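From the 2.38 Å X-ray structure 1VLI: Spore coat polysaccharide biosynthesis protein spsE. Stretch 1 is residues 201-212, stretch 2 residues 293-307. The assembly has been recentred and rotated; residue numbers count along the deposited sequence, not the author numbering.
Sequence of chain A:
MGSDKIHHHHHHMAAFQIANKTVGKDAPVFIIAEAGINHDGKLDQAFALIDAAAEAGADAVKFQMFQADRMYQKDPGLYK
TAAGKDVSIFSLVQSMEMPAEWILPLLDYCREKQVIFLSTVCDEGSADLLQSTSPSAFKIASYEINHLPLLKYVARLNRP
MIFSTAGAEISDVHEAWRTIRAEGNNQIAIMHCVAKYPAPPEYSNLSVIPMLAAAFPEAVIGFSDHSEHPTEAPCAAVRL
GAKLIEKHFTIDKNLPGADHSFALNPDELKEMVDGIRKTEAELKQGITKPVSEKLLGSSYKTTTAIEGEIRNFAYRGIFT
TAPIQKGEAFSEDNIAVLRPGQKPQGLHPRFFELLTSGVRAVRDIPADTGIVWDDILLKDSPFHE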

# COMPACT_ATOMS: atom_id res chain seq x y z
N PRO A 201 9.29 18.52 -0.96
CA PRO A 201 8.49 19.01 0.18
C PRO A 201 7.15 19.73 -0.17
O PRO A 201 6.17 19.54 0.55
CB PRO A 201 9.44 20.00 0.87
CG PRO A 201 10.79 19.52 0.55
CD PRO A 201 10.71 18.85 -0.80
N GLU A 202 7.14 20.56 -1.22
CA GLU A 202 5.96 21.36 -1.65
C GLU A 202 4.77 20.47 -1.96
O GLU A 202 3.62 20.93 -1.94
CB GLU A 202 6.25 22.18 -2.91
CG GLU A 202 7.63 22.84 -2.98
CD GLU A 202 8.71 21.90 -3.50
OE1 GLU A 202 8.55 21.37 -4.62
OE2 GLU A 202 9.73 21.71 -2.80
N TYR A 203 5.05 19.19 -2.26
CA TYR A 203 4.02 18.25 -2.66
C TYR A 203 3.47 17.37 -1.54
O TYR A 203 2.63 16.49 -1.78
CB TYR A 203 4.50 17.39 -3.84
CG TYR A 203 4.73 18.20 -5.09
CD1 TYR A 203 3.66 18.70 -5.85
CD2 TYR A 203 6.03 18.49 -5.52
CE1 TYR A 203 3.88 19.45 -7.00
CE2 TYR A 203 6.27 19.24 -6.67
CZ TYR A 203 5.19 19.71 -7.40
OH TYR A 203 5.43 20.45 -8.54
N SER A 204 3.90 17.63 -0.31
CA SER A 204 3.47 16.85 0.86
C SER A 204 1.96 16.91 1.11
O SER A 204 1.36 15.90 1.50
CB SER A 204 4.19 17.33 2.10
OG SER A 204 5.59 17.30 1.89
N ASN A 205 1.37 18.09 0.91
CA ASN A 205 -0.00 18.39 1.30
C ASN A 205 -0.41 17.76 2.64
O ASN A 205 -1.40 17.05 2.71
CB ASN A 205 -0.98 17.98 0.20
CG ASN A 205 -0.84 18.84 -1.05
OD1 ASN A 205 -1.13 20.07 -1.05
ND2 ASN A 205 -0.40 18.20 -2.13
N LEU A 206 0.33 18.07 3.69
CA LEU A 206 0.05 17.50 5.02
C LEU A 206 -1.29 17.91 5.67
O LEU A 206 -1.77 17.22 6.58
CB LEU A 206 1.21 17.78 5.98
CG LEU A 206 2.61 17.25 5.65
CD1 LEU A 206 3.50 17.29 6.88
CD2 LEU A 206 2.52 15.83 5.12
N SER A 207 -1.90 19.01 5.21
CA SER A 207 -3.22 19.37 5.74
C SER A 207 -4.26 18.27 5.44
O SER A 207 -5.33 18.25 6.01
CB SER A 207 -3.70 20.74 5.23
OG SER A 207 -3.58 20.79 3.83
N VAL A 208 -3.90 17.33 4.57
CA VAL A 208 -4.74 16.21 4.27
C VAL A 208 -4.93 15.27 5.46
O VAL A 208 -5.99 14.64 5.61
CB VAL A 208 -4.18 15.42 3.08
CG1 VAL A 208 -4.78 14.01 2.98
CG2 VAL A 208 -4.39 16.19 1.80
N ILE A 209 -3.90 15.17 6.31
CA ILE A 209 -3.95 14.27 7.45
C ILE A 209 -5.10 14.58 8.44
O ILE A 209 -5.93 13.69 8.64
CB ILE A 209 -2.56 14.18 8.14
CG1 ILE A 209 -1.57 13.44 7.22
CG2 ILE A 209 -2.68 13.50 9.52
CD1 ILE A 209 -0.11 13.44 7.74
N PRO A 210 -5.15 15.77 9.06
CA PRO A 210 -6.35 16.17 9.84
C PRO A 210 -7.69 16.11 9.11
O PRO A 210 -8.68 15.72 9.73
CB PRO A 210 -6.05 17.60 10.35
CG PRO A 210 -4.85 18.05 9.64
CD PRO A 210 -4.08 16.78 9.19
N MSE A 211 -7.74 16.44 7.83
CA MSE A 211 -8.97 16.33 7.07
C MSE A 211 -9.45 14.88 7.07
O MSE A 211 -10.60 14.60 7.42
CB MSE A 211 -8.73 16.79 5.64
CG MSE A 211 -9.96 16.88 4.79
SE MSE A 211 -10.47 15.22 3.98
CE MSE A 211 -9.00 15.04 2.58
N LEU A 212 -8.58 13.94 6.67
CA LEU A 212 -8.97 12.51 6.72
C LEU A 212 -9.37 12.04 8.11
O LEU A 212 -10.29 11.27 8.25
CB LEU A 212 -7.89 11.58 6.16
CG LEU A 212 -7.59 11.75 4.68
CD1 LEU A 212 -6.45 10.84 4.32
CD2 LEU A 212 -8.85 11.53 3.75
N GLU A 293 3.59 26.71 5.51
CA GLU A 293 2.68 26.79 4.36
C GLU A 293 3.05 25.79 3.29
O GLU A 293 2.17 25.29 2.58
CB GLU A 293 2.80 28.17 3.74
CG GLU A 293 1.53 28.62 3.07
CD GLU A 293 0.51 29.07 4.09
OE1 GLU A 293 -0.18 28.19 4.66
OE2 GLU A 293 0.41 30.31 4.32
N LYS A 294 4.36 25.53 3.17
CA LYS A 294 4.95 24.75 2.10
C LYS A 294 4.59 23.30 2.34
O LYS A 294 4.22 22.61 1.42
CB LYS A 294 6.48 24.98 2.04
CG LYS A 294 7.22 24.14 0.96
CD LYS A 294 8.57 24.73 0.48
CE LYS A 294 9.70 24.65 1.53
NZ LYS A 294 10.28 23.27 1.77
N LEU A 295 4.67 22.86 3.60
CA LEU A 295 4.30 21.49 3.94
C LEU A 295 2.79 21.28 4.05
O LEU A 295 2.30 20.20 3.70
CB LEU A 295 4.99 21.02 5.22
CG LEU A 295 6.52 20.92 5.16
CD1 LEU A 295 7.07 20.81 6.56
CD2 LEU A 295 6.98 19.76 4.27
N LEU A 296 2.04 22.29 4.49
CA LEU A 296 0.59 22.11 4.61
C LEU A 296 -0.09 21.85 3.27
O LEU A 296 -0.89 20.90 3.14
CB LEU A 296 -0.07 23.25 5.40
CG LEU A 296 0.21 23.20 6.92
CD1 LEU A 296 -0.31 24.43 7.65
CD2 LEU A 296 -0.28 21.91 7.62
N GLY A 297 0.29 22.62 2.26
CA GLY A 297 -0.40 22.58 0.97
C GLY A 297 -1.90 22.73 1.11
O GLY A 297 -2.41 23.50 1.93
N SER A 298 -2.63 21.95 0.32
CA SER A 298 -4.09 21.98 0.28
C SER A 298 -4.71 20.74 0.96
O SER A 298 -4.23 19.60 0.78
CB SER A 298 -4.54 22.05 -1.18
OG SER A 298 -5.95 22.08 -1.28
N SER A 299 -5.78 20.97 1.73
CA SER A 299 -6.58 19.89 2.35
C SER A 299 -7.51 19.16 1.38
O SER A 299 -8.11 18.15 1.75
CB SER A 299 -7.39 20.40 3.56
OG SER A 299 -8.26 21.49 3.23
N TYR A 300 -7.66 19.66 0.15
CA TYR A 300 -8.47 18.95 -0.85
C TYR A 300 -7.70 17.71 -1.27
O TYR A 300 -6.64 17.82 -1.92
CB TYR A 300 -8.82 19.83 -2.06
CG TYR A 300 -9.67 19.10 -3.10
CD1 TYR A 300 -10.94 18.59 -2.78
CD2 TYR A 300 -9.19 18.90 -4.39
CE1 TYR A 300 -11.72 17.89 -3.73
CE2 TYR A 300 -9.95 18.20 -5.35
CZ TYR A 300 -11.21 17.70 -5.01
OH TYR A 300 -11.95 17.03 -5.97
N LYS A 301 -8.20 16.53 -0.86
CA LYS A 301 -7.58 15.23 -1.16
C LYS A 301 -7.74 15.00 -2.64
O LYS A 301 -8.86 14.92 -3.13
CB LYS A 301 -8.25 14.08 -0.40
CG LYS A 301 -7.67 12.71 -0.69
CD LYS A 301 -6.17 12.70 -0.54
CE LYS A 301 -5.63 11.30 -0.71
NZ LYS A 301 -4.14 11.27 -0.43
N THR A 302 -6.60 14.93 -3.33
CA THR A 302 -6.56 14.82 -4.79
C THR A 302 -5.16 14.41 -5.31
O THR A 302 -4.21 14.40 -4.56
CB THR A 302 -7.07 16.15 -5.44
OG1 THR A 302 -7.19 15.96 -6.85
CG2 THR A 302 -6.05 17.29 -5.30
N THR A 303 -5.06 14.06 -6.60
CA THR A 303 -3.75 13.81 -7.23
C THR A 303 -2.92 15.11 -7.41
O THR A 303 -3.49 16.20 -7.61
CB THR A 303 -3.97 13.06 -8.57
OG1 THR A 303 -2.72 12.53 -9.04
CG2 THR A 303 -4.45 14.01 -9.67
N THR A 304 -1.59 15.01 -7.31
CA THR A 304 -0.73 16.21 -7.42
C THR A 304 -0.35 16.56 -8.88
O THR A 304 -0.61 15.78 -9.81
CB THR A 304 0.55 16.11 -6.52
OG1 THR A 304 1.28 14.91 -6.82
CG2 THR A 304 0.19 15.98 -5.02
N ALA A 305 0.23 17.75 -9.06
CA ALA A 305 0.79 18.18 -10.35
C ALA A 305 1.85 17.20 -10.89
O ALA A 305 1.93 17.00 -12.11
CB ALA A 305 1.34 19.61 -10.27
N ILE A 306 2.65 16.58 -10.00
CA ILE A 306 3.70 15.57 -10.35
C ILE A 306 3.24 14.09 -10.40
O ILE A 306 4.01 13.21 -10.79
CB ILE A 306 4.98 15.71 -9.45
CG1 ILE A 306 4.63 15.56 -7.97
CG2 ILE A 306 5.74 17.02 -9.76
CD1 ILE A 306 5.79 15.21 -7.08
N GLU A 307 1.99 13.84 -9.99
CA GLU A 307 1.35 12.53 -10.18
C GLU A 307 0.44 12.55 -11.44
O GLU A 307 0.62 11.74 -12.35
CB GLU A 307 0.60 12.07 -8.91
CG GLU A 307 1.48 11.71 -7.71
CD GLU A 307 0.75 11.80 -6.37
OE1 GLU A 307 0.04 12.79 -6.10
OE2 GLU A 307 0.91 10.88 -5.55
O HOH W 1 2.44 20.56 0.48

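Segments remote in sequence often meet by pairing greasy side chains in one place and satisfying a helix end in another, and this contact, which buries 970 Å² in all, illustrates both. Its apolar part includes the ring of Tyr-203. Ile-306 lies over one face of that ring, its CG1 3.8 Å from the centroid and only 8° off the ring normal, a CH-pi arrangement; Ile-306 CG2 also approaches Tyr-203 CZ at 3.6 Å. Ala-305 CB, 4.1 Å from Tyr-203 CE1, and Thr-304 pack obliquely against the same ring. Leu-295 supplies further apolar contact, reaching Pro-201 CB with its CD2 (4.2 Å) and Leu-206 CD1 with its CB (4.3 Å). Farther along, the CE of Met-211, a selenomethionine, sits 3.2 Å from Lys-301 CB, while Val-208 CG1 lies 4.0 Å from Lys-301 CD.

The polar part is built around the end of the helix 293-296, where carbonyls lack the amide partners that another helical turn would provide. The other stretch supplies donors instead. Leu-206 N donates to Leu-295 O at 2.9 Å, and Ser-207 N to Leu-296 O at 3.0 Å. Ser-207 OG, in the p rotamer, donates to Leu-296 O as well, at 2.8 Å, so that backbone and side chain of one serine converge on a single acceptor. Asn-205 completes the pattern in the reverse sense: its OD1 accepts from Ser-298 N at 2.8 Å, nearly straight at 168°. Between these partners lies Gly-297, with positive phi; an ideal CB there would fall 2.1 Å from Asn-205 OD1, a clash that glycine avoids.

Water 1 extends the network, accepting from Asn-205 N at 2.7 Å and lying within hydrogen-bonding reach of Glu-202 O (2.7 Å) and Lys-294 O (2.9 Å).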